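Local coordinates for protein amidohydrolase (PDB 3OOQ) that is probably a TIM-barrel amidohydrolase that cleaves amide bonds, possibly those of allantoin or a related cyclic amide, at residues D85-H90 and R180-K185; E105-G110 and I132-I137; M152-N157 and M173-V178; D232-I237 and Y256-V261; E289-L294 and V299-M304. All coordinates share one frame; numbering follows the deposited sequence.

Interaction 1: residues D85-H90 and R180-K185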
# COMPACT_ATOMS: atom_id res chain seq x y z
N ASP F 85 2.36 -20.61 0.60
CA ASP F 85 3.20 -21.36 -0.31
C ASP F 85 2.32 -22.45 -0.93
O ASP F 85 1.70 -23.23 -0.20
CB ASP F 85 4.37 -22.00 0.47
CG ASP F 85 5.36 -22.74 -0.43
OD1 ASP F 85 6.51 -22.92 -0.00
OD2 ASP F 85 5.00 -23.16 -1.54
N PRO F 86 2.23 -22.49 -2.28
CA PRO F 86 1.26 -23.43 -2.87
C PRO F 86 1.69 -24.90 -2.78
O PRO F 86 0.91 -25.78 -3.11
CB PRO F 86 1.15 -22.95 -4.34
CG PRO F 86 2.41 -22.24 -4.61
CD PRO F 86 2.91 -21.66 -3.30
N VAL F 87 2.92 -25.17 -2.33
CA VAL F 87 3.45 -26.53 -2.23
C VAL F 87 4.02 -26.78 -0.84
O VAL F 87 5.21 -26.55 -0.59
CB VAL F 87 4.54 -26.80 -3.29
CG1 VAL F 87 4.98 -28.26 -3.29
CG2 VAL F 87 4.06 -26.42 -4.68
N THR F 88 3.17 -27.23 0.08
CA THR F 88 3.60 -27.58 1.43
C THR F 88 3.31 -29.04 1.82
O THR F 88 2.67 -29.30 2.84
CB THR F 88 2.98 -26.63 2.48
OG1 THR F 88 1.55 -26.71 2.42
CG2 THR F 88 3.41 -25.17 2.24
N PRO F 89 3.82 -30.01 1.03
CA PRO F 89 3.61 -31.44 1.35
C PRO F 89 4.21 -31.87 2.69
O PRO F 89 3.74 -32.83 3.28
CB PRO F 89 4.33 -32.18 0.22
CG PRO F 89 5.34 -31.19 -0.29
CD PRO F 89 4.73 -29.84 -0.13
N HIS F 90 5.24 -31.16 3.14
CA HIS F 90 5.99 -31.50 4.35
C HIS F 90 5.27 -31.18 5.66
O HIS F 90 5.64 -31.71 6.70
CB HIS F 90 7.35 -30.77 4.34
CG HIS F 90 7.23 -29.28 4.36
ND1 HIS F 90 6.44 -28.59 3.47
CD2 HIS F 90 7.76 -28.35 5.20
CE1 HIS F 90 6.50 -27.30 3.74
NE2 HIS F 90 7.29 -27.13 4.78
N ARG F 180 2.08 -30.90 -11.27
CA ARG F 180 2.95 -31.62 -12.21
C ARG F 180 4.42 -31.33 -11.97
O ARG F 180 5.29 -32.22 -12.04
CB ARG F 180 2.65 -31.21 -13.64
CG ARG F 180 1.73 -32.11 -14.35
CD ARG F 180 1.98 -32.10 -15.88
NE ARG F 180 0.91 -32.92 -16.39
CZ ARG F 180 -0.34 -32.50 -16.51
NH1 ARG F 180 -1.28 -33.34 -16.94
NH2 ARG F 180 -0.65 -31.24 -16.23
N ASP F 181 4.71 -30.05 -11.75
CA ASP F 181 6.07 -29.62 -11.52
C ASP F 181 6.59 -30.32 -10.26
O ASP F 181 7.71 -30.84 -10.26
CB ASP F 181 6.13 -28.09 -11.40
CG ASP F 181 7.50 -27.58 -11.13
OD1 ASP F 181 8.30 -27.51 -12.08
OD2 ASP F 181 7.80 -27.26 -9.97
N TYR F 182 5.77 -30.34 -9.21
CA TYR F 182 6.15 -30.95 -7.94
C TYR F 182 6.58 -32.41 -8.14
O TYR F 182 7.68 -32.82 -7.74
CB TYR F 182 5.01 -30.86 -6.92
CG TYR F 182 5.25 -31.69 -5.66
CD1 TYR F 182 6.32 -31.40 -4.80
CD2 TYR F 182 4.42 -32.77 -5.34
CE1 TYR F 182 6.55 -32.14 -3.67
CE2 TYR F 182 4.63 -33.51 -4.16
CZ TYR F 182 5.72 -33.20 -3.35
OH TYR F 182 5.97 -33.92 -2.21
N PHE F 183 5.71 -33.19 -8.76
CA PHE F 183 6.03 -34.61 -8.93
C PHE F 183 7.19 -34.83 -9.92
O PHE F 183 7.94 -35.81 -9.78
CB PHE F 183 4.78 -35.44 -9.27
CG PHE F 183 3.90 -35.69 -8.06
CD1 PHE F 183 4.33 -36.53 -7.05
CD2 PHE F 183 2.67 -35.05 -7.93
CE1 PHE F 183 3.55 -36.75 -5.90
CE2 PHE F 183 1.87 -35.27 -6.80
CZ PHE F 183 2.31 -36.13 -5.79
N THR F 184 7.37 -33.94 -10.89
CA THR F 184 8.53 -34.05 -11.79
C THR F 184 9.82 -33.96 -10.94
O THR F 184 10.77 -34.73 -11.13
CB THR F 184 8.51 -32.94 -12.89
OG1 THR F 184 7.34 -33.09 -13.70
CG2 THR F 184 9.71 -33.01 -13.79
N LYS F 185 9.83 -33.03 -9.99
CA LYS F 185 10.97 -32.91 -9.08
C LYS F 185 11.14 -34.10 -8.15
O LYS F 185 12.27 -34.49 -7.86
CB LYS F 185 10.87 -31.62 -8.27
CG LYS F 185 11.10 -30.41 -9.13
CD LYS F 185 10.19 -29.29 -8.69
CE LYS F 185 10.94 -28.16 -8.06
NZ LYS F 185 10.35 -26.81 -8.44
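Tyr182 lies against Val87 and Pro89, fastening the long loop between strand 54-64 and helix 103-108 to helix 172-198 of the amidohydrolase TIM-barrel fold. At the start of the helical segment, the guanidinium of Arg180 forms salt bridges with Glu242 and with Asp95 of the second subunit. Asp181 offers the syn lone pair of OD2 to Lys185 NZ at 3.0 Å, a salt bridge spanning one helical turn. Tyr182 carries the contact. With CG anti to the backbone N (chi1 170°), its ring is sent toward the loop, where it is met obliquely at two places. Val87 CG1 rests 3.7 Å from Tyr182 CD1, while Pro89 slides past the far end of the ring, its CG 3.7 Å from Tyr182 CZ. Tyrosine suits this place because its broad apolar ring can pack on two aliphatic residues while its buried hydroxyl is satisfied by the backbone oxygen of Lys209. Phe183, next along, receives Tyr182 CD2 over the centre of one face, so neighbouring aromatic side chains also brace each other. Thr184 turns its hydroxyl back on the helix: OG1 donates to Arg180 O at 2.8 Å, reaching that oxygen from the face opposite to Thr184 N. Lys185, the partner of Asp181, ends the segment. On the loop side, Val87 is steadied by an Asx turn, in which its N donates to Asp85 OD2 at 3.0 Å from above the carboxylate plane, 42° out of it.

Interaction 2: residues E105-G110 and I132-I137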
# COMPACT_ATOMS: atom_id res chain seq x y z
N GLU F 105 -15.47 -33.28 22.27
CA GLU F 105 -16.45 -33.87 23.17
C GLU F 105 -17.83 -33.83 22.49
O GLU F 105 -18.68 -34.70 22.72
CB GLU F 105 -16.47 -33.13 24.52
CG GLU F 105 -17.14 -33.88 25.65
CD GLU F 105 -16.24 -34.93 26.32
OE1 GLU F 105 -15.12 -35.21 25.81
OE2 GLU F 105 -16.67 -35.47 27.36
N ARG F 106 -18.04 -32.82 21.66
CA ARG F 106 -19.29 -32.69 20.92
C ARG F 106 -19.40 -33.74 19.82
O ARG F 106 -20.49 -34.26 19.57
CB ARG F 106 -19.43 -31.27 20.35
CG ARG F 106 -19.66 -30.19 21.41
CD ARG F 106 -19.65 -28.79 20.80
NE ARG F 106 -19.93 -27.77 21.81
CZ ARG F 106 -19.18 -26.70 22.07
NH1 ARG F 106 -18.08 -26.43 21.38
NH2 ARG F 106 -19.57 -25.86 23.02
N ALA F 107 -18.28 -34.09 19.20
CA ALA F 107 -18.26 -35.15 18.16
C ALA F 107 -18.55 -36.55 18.76
O ALA F 107 -19.29 -37.35 18.17
CB ALA F 107 -16.95 -35.16 17.42
N LEU F 108 -17.97 -36.82 19.92
CA LEU F 108 -18.28 -38.02 20.70
C LEU F 108 -19.77 -38.08 21.07
O LEU F 108 -20.40 -39.12 20.92
CB LEU F 108 -17.39 -38.10 21.95
CG LEU F 108 -15.88 -38.33 21.72
CD1 LEU F 108 -15.06 -38.06 22.99
CD2 LEU F 108 -15.59 -39.76 21.20
N ALA F 109 -20.34 -36.96 21.51
CA ALA F 109 -21.77 -36.86 21.77
C ALA F 109 -22.64 -37.07 20.50
O ALA F 109 -23.86 -37.24 20.61
CB ALA F 109 -22.12 -35.49 22.47
N GLY F 110 -22.02 -37.04 19.32
CA GLY F 110 -22.70 -37.41 18.08
C GLY F 110 -22.28 -38.77 17.54
O GLY F 110 -22.66 -39.16 16.44
N ILE F 132 -6.79 -40.38 13.37
CA ILE F 132 -6.69 -40.38 14.82
C ILE F 132 -8.00 -40.83 15.43
O ILE F 132 -9.05 -40.84 14.78
CB ILE F 132 -6.26 -38.98 15.38
CG1 ILE F 132 -7.28 -37.89 15.03
CG2 ILE F 132 -4.87 -38.58 14.86
CD1 ILE F 132 -8.17 -37.50 16.15
N LYS F 133 -7.93 -41.21 16.70
CA LYS F 133 -9.13 -41.51 17.49
C LYS F 133 -9.18 -40.53 18.64
O LYS F 133 -8.13 -40.08 19.09
CB LYS F 133 -9.04 -42.90 18.09
CG LYS F 133 -9.04 -44.02 17.09
CD LYS F 133 -9.31 -45.32 17.84
CE LYS F 133 -9.04 -46.50 16.97
NZ LYS F 133 -9.50 -47.72 17.67
N PHE F 134 -10.38 -40.21 19.12
CA PHE F 134 -10.56 -39.25 20.20
C PHE F 134 -10.36 -39.92 21.56
O PHE F 134 -11.25 -39.88 22.41
CB PHE F 134 -11.97 -38.62 20.14
CG PHE F 134 -12.29 -37.93 18.84
CD1 PHE F 134 -11.36 -37.08 18.22
CD2 PHE F 134 -13.56 -38.06 18.27
CE1 PHE F 134 -11.67 -36.44 17.01
CE2 PHE F 134 -13.87 -37.41 17.07
CZ PHE F 134 -12.91 -36.59 16.44
N ARG F 135 -9.19 -40.54 21.77
CA ARG F 135 -8.94 -41.35 22.95
C ARG F 135 -8.20 -40.68 24.11
O ARG F 135 -8.22 -41.19 25.23
CB ARG F 135 -8.26 -42.70 22.59
CG ARG F 135 -7.15 -42.61 21.55
CD ARG F 135 -6.24 -43.85 21.55
NE ARG F 135 -6.58 -44.90 20.59
CZ ARG F 135 -5.78 -45.34 19.60
NH1 ARG F 135 -4.58 -44.82 19.40
NH2 ARG F 135 -6.20 -46.32 18.80
N SER F 136 -7.54 -39.55 23.86
CA SER F 136 -6.61 -38.98 24.84
C SER F 136 -6.27 -37.52 24.49
O SER F 136 -6.42 -37.10 23.35
CB SER F 136 -5.33 -39.85 24.86
OG SER F 136 -4.26 -39.24 25.55
N ILE F 137 -5.80 -36.76 25.48
CA ILE F 137 -5.30 -35.42 25.20
C ILE F 137 -3.87 -35.49 24.70
O ILE F 137 -3.31 -34.49 24.27
CB ILE F 137 -5.40 -34.50 26.43
CG1 ILE F 137 -4.60 -35.08 27.60
CG2 ILE F 137 -6.88 -34.28 26.78
CD1 ILE F 137 -4.71 -34.26 28.84
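Leu108 and Phe134 bring their backbones to 7.8 Å, CA to CA, where helix 103-108 passes an inverse gamma turn centred on Phe134, just after strand 125-133. The contact thus joins a helix of the TIM-barrel family domain to one end of a strand that pairs with strand 112-117. All three side chains that meet here are buried and apolar, as befits a small hydrophobic patch. Phe134 places CG beside its own backbone N and anti to the carbonyl carbon (chi1 -57°), an orientation that brings the ring to the helix. Ala107 CB touches the ring obliquely, 3.8 Å from Phe134 CE2; a side chain this short lets the ring come close to the helix. Leu108 behaves differently. Its CB does not aim straight at the phenylalanine, but the branched end comes nearer and slides past the aromatic side chain in the opposite direction, with CD2 at the ring edge and close to the ring plane. Other elements complete the setting: Phe134 also packs on Val112 and Val115 of strand 112-117, and Leu108 on Val378 and Ile380 of strand 375-380. Next to the phenylalanine, Lys133 NZ forms salt bridges with Asp358, Asp360 and Asp381, which probably keeps its ammonium group charged although the residue is buried. The leucine methyl CD2 touches both the methylene and the ring edge, 3.9 Å from Phe134 CB and from Phe134 CD2.

Interaction 3: residues M152-N157 and M173-V178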
# COMPACT_ATOMS: atom_id res chain seq x y z
N MSE F 152 -4.22 -32.57 -1.66
CA MSE F 152 -4.00 -31.70 -2.81
C MSE F 152 -5.34 -31.07 -3.14
O MSE F 152 -6.37 -31.57 -2.71
CB MSE F 152 -3.47 -32.48 -4.01
CG MSE F 152 -2.14 -33.14 -3.73
SE MSE F 152 -1.52 -34.29 -5.16
CE MSE F 152 -0.64 -35.65 -4.05
N ALA F 153 -5.31 -29.96 -3.89
CA ALA F 153 -6.54 -29.21 -4.19
C ALA F 153 -6.55 -28.63 -5.58
O ALA F 153 -5.54 -28.12 -6.04
CB ALA F 153 -6.76 -28.10 -3.17
N PHE F 154 -7.74 -28.68 -6.20
CA PHE F 154 -8.02 -28.22 -7.55
C PHE F 154 -9.19 -27.28 -7.47
O PHE F 154 -9.81 -27.16 -6.41
CB PHE F 154 -8.41 -29.42 -8.44
CG PHE F 154 -7.29 -30.38 -8.66
CD1 PHE F 154 -6.97 -31.34 -7.70
CD2 PHE F 154 -6.48 -30.25 -9.77
CE1 PHE F 154 -5.89 -32.20 -7.88
CE2 PHE F 154 -5.39 -31.11 -9.96
CZ PHE F 154 -5.10 -32.08 -9.02
N GLY F 155 -9.49 -26.60 -8.57
CA GLY F 155 -10.69 -25.77 -8.66
C GLY F 155 -10.47 -24.37 -8.08
O GLY F 155 -9.35 -23.85 -8.11
N GLU F 156 -11.54 -23.76 -7.59
CA GLU F 156 -11.55 -22.33 -7.25
C GLU F 156 -10.63 -21.95 -6.10
O GLU F 156 -9.97 -20.91 -6.17
CB GLU F 156 -12.97 -21.83 -6.94
CG GLU F 156 -13.95 -21.88 -8.13
CD GLU F 156 -15.36 -21.42 -7.76
OE1 GLU F 156 -15.49 -20.57 -6.86
OE2 GLU F 156 -16.33 -21.89 -8.38
N ASN F 157 -10.57 -22.79 -5.07
CA ASN F 157 -9.87 -22.43 -3.82
C ASN F 157 -8.38 -22.11 -4.03
O ASN F 157 -7.96 -21.00 -3.74
CB ASN F 157 -10.11 -23.46 -2.68
CG ASN F 157 -11.56 -23.49 -2.20
OD1 ASN F 157 -12.38 -22.69 -2.63
ND2 ASN F 157 -11.88 -24.45 -1.32
N MSE F 173 -5.13 -23.98 -15.09
CA MSE F 173 -3.95 -24.41 -15.84
C MSE F 173 -2.72 -24.40 -14.94
O MSE F 173 -1.90 -25.32 -14.97
CB MSE F 173 -3.65 -23.50 -17.04
CG MSE F 173 -4.81 -23.19 -17.98
SE MSE F 173 -4.10 -22.31 -19.57
CE MSE F 173 -3.62 -20.58 -18.70
N GLY F 174 -2.60 -23.31 -14.17
CA GLY F 174 -1.49 -23.11 -13.24
C GLY F 174 -1.50 -24.08 -12.07
O GLY F 174 -0.44 -24.55 -11.68
N THR F 175 -2.67 -24.36 -11.50
CA THR F 175 -2.77 -25.34 -10.38
C THR F 175 -2.25 -26.73 -10.77
O THR F 175 -1.46 -27.34 -10.06
CB THR F 175 -4.23 -25.44 -9.92
OG1 THR F 175 -4.66 -24.15 -9.49
CG2 THR F 175 -4.40 -26.47 -8.77
N ALA F 176 -2.71 -27.22 -11.92
CA ALA F 176 -2.21 -28.46 -12.49
C ALA F 176 -0.70 -28.38 -12.80
O ALA F 176 0.04 -29.33 -12.54
CB ALA F 176 -3.01 -28.80 -13.78
N GLY F 177 -0.26 -27.27 -13.37
CA GLY F 177 1.17 -27.09 -13.60
C GLY F 177 2.01 -27.19 -12.33
O GLY F 177 3.08 -27.82 -12.33
N VAL F 178 1.52 -26.59 -11.25
CA VAL F 178 2.24 -26.61 -9.96
C VAL F 178 2.38 -28.05 -9.43
O VAL F 178 3.45 -28.46 -8.97
CB VAL F 178 1.53 -25.70 -8.92
CG1 VAL F 178 2.04 -25.97 -7.50
CG2 VAL F 178 1.74 -24.23 -9.28
O HOH W 1 -7.35 -24.29 -9.88
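Thr175 faces the end of strand 143-153 with its two branches put to different uses. Its methyl stands anti to the backbone N while OG1 lies beside that nitrogen (chi1 -59°), which turns the methyl to the strand end and the hydroxyl to a bound water. CG2 comes up to the backbone, 3.4 Å from Ala153 O and 4.2 Å from Phe154 CA, and meets the Phe154 ring obliquely, with CD2 of that ring 4.4 Å from Thr175 CG2. The hydroxyl reaches the next residue through water: Thr175 OG1 lies 2.7 Å from a water that donates to Gly155 O, likewise at 2.7 Å. Thr171 O, one turn back in the chain, is a second partner of the hydroxyl and helps fix its rotation. Threonine is well suited here, being small enough to approach a backbone closely yet able to bind solvent. Gly155, at the N-cap position of helix 156-164, has a positive phi of 84°, which glycine adopts readily. The ring of Phe154 reaches on to helix 230-243. Strand 143-153 connects to its parallel neighbour 223-227 through helices 156-164, 172-198 and 208-217, so the contact belongs to an elaborated beta-alpha-beta crossover of the kind from which TIM barrels are built.

Interaction 4: residues D232-I237 and Y256-V261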
# COMPACT_ATOMS: atom_id res chain seq x y z
N ASP F 232 -12.24 -30.76 -12.98
CA ASP F 232 -11.17 -30.79 -11.97
C ASP F 232 -10.96 -32.19 -11.41
O ASP F 232 -9.83 -32.57 -11.14
CB ASP F 232 -11.44 -29.85 -10.80
CG ASP F 232 -11.31 -28.38 -11.19
OD1 ASP F 232 -10.34 -28.02 -11.89
OD2 ASP F 232 -12.23 -27.61 -10.83
N ILE F 233 -12.05 -32.94 -11.21
CA ILE F 233 -11.95 -34.36 -10.82
C ILE F 233 -11.17 -35.15 -11.87
O ILE F 233 -10.28 -35.92 -11.54
CB ILE F 233 -13.36 -35.01 -10.60
CG1 ILE F 233 -14.16 -34.27 -9.51
CG2 ILE F 233 -13.22 -36.48 -10.22
CD1 ILE F 233 -15.70 -34.52 -9.60
N LEU F 234 -11.48 -34.93 -13.13
CA LEU F 234 -10.81 -35.66 -14.23
C LEU F 234 -9.34 -35.25 -14.35
O LEU F 234 -8.50 -36.08 -14.63
CB LEU F 234 -11.54 -35.45 -15.55
CG LEU F 234 -12.95 -36.05 -15.62
CD1 LEU F 234 -13.74 -35.39 -16.76
CD2 LEU F 234 -12.90 -37.56 -15.81
N THR F 235 -9.05 -33.97 -14.11
CA THR F 235 -7.66 -33.49 -14.10
C THR F 235 -6.88 -34.18 -12.98
O THR F 235 -5.76 -34.63 -13.18
CB THR F 235 -7.60 -31.94 -13.89
OG1 THR F 235 -8.19 -31.30 -15.02
CG2 THR F 235 -6.15 -31.43 -13.77
N ALA F 236 -7.48 -34.24 -11.79
CA ALA F 236 -6.86 -34.95 -10.67
C ALA F 236 -6.51 -36.40 -11.07
O ALA F 236 -5.39 -36.88 -10.82
CB ALA F 236 -7.78 -34.92 -9.47
N ILE F 237 -7.44 -37.08 -11.73
CA ILE F 237 -7.20 -38.46 -12.20
C ILE F 237 -6.08 -38.51 -13.27
O ILE F 237 -5.19 -39.38 -13.21
CB ILE F 237 -8.52 -39.12 -12.73
CG1 ILE F 237 -9.55 -39.22 -11.59
CG2 ILE F 237 -8.28 -40.53 -13.32
CD1 ILE F 237 -10.98 -39.40 -12.10
N TYR F 256 -21.04 -37.42 -9.81
CA TYR F 256 -22.20 -38.10 -10.35
C TYR F 256 -22.32 -37.95 -11.88
O TYR F 256 -22.90 -38.80 -12.55
CB TYR F 256 -23.48 -37.66 -9.64
CG TYR F 256 -23.96 -36.25 -9.96
CD1 TYR F 256 -24.76 -36.00 -11.08
CD2 TYR F 256 -23.65 -35.19 -9.11
CE1 TYR F 256 -25.21 -34.70 -11.37
CE2 TYR F 256 -24.10 -33.89 -9.38
CZ TYR F 256 -24.87 -33.65 -10.51
OH TYR F 256 -25.32 -32.37 -10.76
N LYS F 257 -21.75 -36.87 -12.42
CA LYS F 257 -21.76 -36.67 -13.86
C LYS F 257 -20.79 -37.61 -14.56
O LYS F 257 -20.91 -37.86 -15.74
CB LYS F 257 -21.46 -35.21 -14.21
CG LYS F 257 -22.40 -34.21 -13.57
CD LYS F 257 -22.03 -32.78 -13.91
CE LYS F 257 -23.11 -31.83 -13.42
NZ LYS F 257 -22.76 -30.39 -13.67
N ILE F 258 -19.82 -38.16 -13.83
CA ILE F 258 -18.82 -39.02 -14.46
C ILE F 258 -18.65 -40.31 -13.67
O ILE F 258 -17.56 -40.90 -13.63
CB ILE F 258 -17.46 -38.29 -14.60
CG1 ILE F 258 -17.00 -37.78 -13.23
CG2 ILE F 258 -17.58 -37.13 -15.61
CD1 ILE F 258 -15.52 -37.39 -13.13
N SER F 259 -19.74 -40.76 -13.07
CA SER F 259 -19.70 -41.89 -12.15
C SER F 259 -19.24 -43.21 -12.80
O SER F 259 -18.57 -44.02 -12.16
CB SER F 259 -21.06 -42.07 -11.46
OG SER F 259 -22.11 -42.05 -12.41
N LYS F 260 -19.59 -43.41 -14.07
CA LYS F 260 -19.18 -44.63 -14.78
C LYS F 260 -17.68 -44.74 -14.81
O LYS F 260 -17.12 -45.80 -14.52
CB LYS F 260 -19.76 -44.66 -16.20
CG LYS F 260 -21.13 -45.37 -16.33
CD LYS F 260 -22.19 -44.83 -15.34
CE LYS F 260 -23.61 -44.93 -15.94
NZ LYS F 260 -24.02 -46.35 -16.16
N VAL F 261 -17.01 -43.63 -15.11
CA VAL F 261 -15.56 -43.60 -15.12
C VAL F 261 -14.96 -43.90 -13.76
O VAL F 261 -14.02 -44.68 -13.66
CB VAL F 261 -15.01 -42.26 -15.69
CG1 VAL F 261 -13.51 -42.32 -15.83
CG2 VAL F 261 -15.63 -42.01 -17.05
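Ile258 puts CG1 between its backbone N and carbonyl carbon, the crowded position (chi1 56°), and then extends it with chi2 at 163°, so that the methyl CD1 projects into the angle between Ile233 and Leu234. On the facing helix, Leu234 has CG beside its backbone N (chi1 -66°), and although its CB does not aim at Ile258, the branched end swings nearer. The result is a single methyl lodged in the corner between two side chains of the facing helix: Ile258 CD1 is 3.8 Å from Ile233 CG2 and also 3.8 Å from Leu234 CD2. The side chains approach differently, for Ile233 runs at a slant to Ile258, whereas Leu234 and Ile258 pass in opposite directions. The contacts are purely van der Waals, and branched aliphatic residues suit them because they fill a buried interface with methyl groups and leave no polar atom to satisfy. Ile258 is at the N-cap position of helix 259-264, but the side chain is used here for its bulk. Ile138 of the second subunit packs on Ile258 and Val261, extending the apolar patch across the subunit boundary, while Ile233 also rests on Ile249 of strand 247-249. Helix 230-243, that strand and helix 259-264 follow one another in the chain; side-by-side packing of such successive helices outside the strands is what forms the outer layer of a TIM barrel.

Interaction 5: residues E289-L294 and V299-M304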
# COMPACT_ATOMS: atom_id res chain seq x y z
N GLU F 289 -28.70 -36.09 -3.69
CA GLU F 289 -28.96 -37.24 -4.55
C GLU F 289 -27.71 -37.97 -5.01
O GLU F 289 -27.79 -39.10 -5.49
CB GLU F 289 -29.73 -36.79 -5.78
CG GLU F 289 -31.14 -36.33 -5.48
CD GLU F 289 -31.98 -36.22 -6.73
OE1 GLU F 289 -31.42 -35.89 -7.79
OE2 GLU F 289 -33.19 -36.47 -6.65
N THR F 290 -26.56 -37.31 -4.88
CA THR F 290 -25.28 -37.89 -5.28
C THR F 290 -24.97 -39.20 -4.52
O THR F 290 -24.39 -40.13 -5.09
CB THR F 290 -24.12 -36.85 -5.15
OG1 THR F 290 -23.06 -37.21 -6.02
CG2 THR F 290 -23.58 -36.76 -3.73
N ILE F 291 -25.39 -39.29 -3.26
CA ILE F 291 -25.18 -40.50 -2.49
C ILE F 291 -25.79 -41.70 -3.25
O ILE F 291 -25.09 -42.63 -3.64
CB ILE F 291 -25.71 -40.37 -1.05
CG1 ILE F 291 -24.83 -39.39 -0.23
CG2 ILE F 291 -25.81 -41.75 -0.37
CD1 ILE F 291 -25.43 -38.94 1.08
N ALA F 292 -27.09 -41.61 -3.49
CA ALA F 292 -27.83 -42.63 -4.25
C ALA F 292 -27.17 -42.91 -5.59
O ALA F 292 -26.95 -44.07 -5.95
CB ALA F 292 -29.27 -42.17 -4.46
N LYS F 293 -26.85 -41.84 -6.32
CA LYS F 293 -26.38 -41.97 -7.68
C LYS F 293 -25.05 -42.73 -7.72
O LYS F 293 -24.88 -43.64 -8.53
CB LYS F 293 -26.26 -40.62 -8.37
CG LYS F 293 -27.60 -39.95 -8.57
CD LYS F 293 -27.47 -38.53 -9.12
CE LYS F 293 -28.83 -38.05 -9.61
NZ LYS F 293 -28.71 -37.46 -10.95
N LEU F 294 -24.14 -42.37 -6.84
CA LEU F 294 -22.83 -43.00 -6.83
C LEU F 294 -22.95 -44.44 -6.36
O LEU F 294 -22.39 -45.34 -6.98
CB LEU F 294 -21.83 -42.19 -6.01
CG LEU F 294 -21.51 -40.81 -6.62
CD1 LEU F 294 -20.52 -40.03 -5.79
CD2 LEU F 294 -21.00 -40.96 -8.05
N VAL F 299 -19.67 -46.84 -7.23
CA VAL F 299 -18.53 -46.12 -6.68
C VAL F 299 -18.47 -46.35 -5.18
O VAL F 299 -19.49 -46.28 -4.48
CB VAL F 299 -18.62 -44.60 -6.98
CG1 VAL F 299 -17.32 -43.84 -6.50
CG2 VAL F 299 -18.82 -44.38 -8.48
N LEU F 300 -17.27 -46.62 -4.68
CA LEU F 300 -17.01 -46.67 -3.26
C LEU F 300 -16.94 -45.25 -2.67
O LEU F 300 -16.06 -44.46 -3.01
CB LEU F 300 -15.72 -47.43 -2.97
CG LEU F 300 -15.30 -47.41 -1.50
CD1 LEU F 300 -16.27 -48.25 -0.67
CD2 LEU F 300 -13.88 -47.90 -1.34
N ILE F 301 -17.87 -44.94 -1.76
CA ILE F 301 -17.96 -43.61 -1.19
C ILE F 301 -18.04 -43.62 0.33
O ILE F 301 -18.48 -44.62 0.94
CB ILE F 301 -19.17 -42.80 -1.77
CG1 ILE F 301 -20.51 -43.30 -1.20
CG2 ILE F 301 -19.13 -42.80 -3.28
CD1 ILE F 301 -21.76 -42.48 -1.65
N ALA F 302 -17.57 -42.53 0.92
CA ALA F 302 -17.78 -42.23 2.34
C ALA F 302 -18.41 -40.85 2.42
O ALA F 302 -18.33 -40.05 1.47
CB ALA F 302 -16.48 -42.23 3.12
N LEU F 303 -19.03 -40.58 3.55
CA LEU F 303 -19.64 -39.28 3.79
C LEU F 303 -18.88 -38.48 4.85
O LEU F 303 -18.70 -38.97 5.98
CB LEU F 303 -21.11 -39.44 4.18
CG LEU F 303 -21.93 -38.18 4.49
CD1 LEU F 303 -22.01 -37.22 3.30
CD2 LEU F 303 -23.33 -38.58 4.97
N MSE F 304 -18.47 -37.26 4.49
CA MSE F 304 -17.81 -36.33 5.42
C MSE F 304 -18.73 -35.17 5.82
O MSE F 304 -19.63 -34.80 5.07
CB MSE F 304 -16.53 -35.75 4.80
CG MSE F 304 -16.77 -34.73 3.67
SE MSE F 304 -15.19 -33.67 3.29
CE MSE F 304 -14.54 -34.70 1.73
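Leu294 is touched by both Val299 and Ile301. Its CB lies 3.9 Å from Ile301 CG2, the two side chains crossing at about a right angle, and its CD2 is 4.1 Å from Val299 CG2. One turn earlier, the backbone of Ile291 meets the other arm of the same isoleucine, with Ile291 O 3.9 Å from Ile301 CD1, and Ile291 CD1 extends to Leu303 CD2 at 4.4 Å. The rotamer of Ile301 explains its double role: with CG1 between backbone N and carbonyl carbon (chi1 74°), CG2 serves Leu294 while CD1 serves Ile291. A backbone bond joins the segments where Leu294 meets Val299: Val299 N donates to Leu294 O at 3.1 Å with an N-H...O angle of 166°. Helix 290-294 and strand 301-303 run nearly antiparallel, at 162°, within the beta-alpha-beta unit formed by strand 269-271, helix 290-297 and strand 301-303. Within the unit, Val271 of strand 269-271 packs on Leu294 and Leu303; beyond it, Leu262 of helix 259-264 packs on Val299. Branched aliphatic side chains suit both layers, and the chemistry implies a division of labour: dispersion and exclusion of water hold helix to strand, while one directional backbone bond ties the helix to the start of the returning chain.

All five contacts lie in the amidohydrolase family region. Along the chain, the segments of interactions 2 and 3 fall between the two halves of interaction 1; interactions 4 and 5 follow in turn. Interactions 1 and 3 share helix 172-198, their centres 11 Å apart, and touch through Phe183 and Met152. Phe154 of interaction 3 packs on the 232-237 helix of interaction 4, which meets interaction 5, 13 Å away between centres, through Ser259 and Leu294. Interactions 1, 3, 4 and 5 therefore form a continuous chain of packing; the first three also border the second subunit, so this side of the barrel takes part in the assembly. Interaction 2 stands apart, 33 Å from interaction 3 between centres.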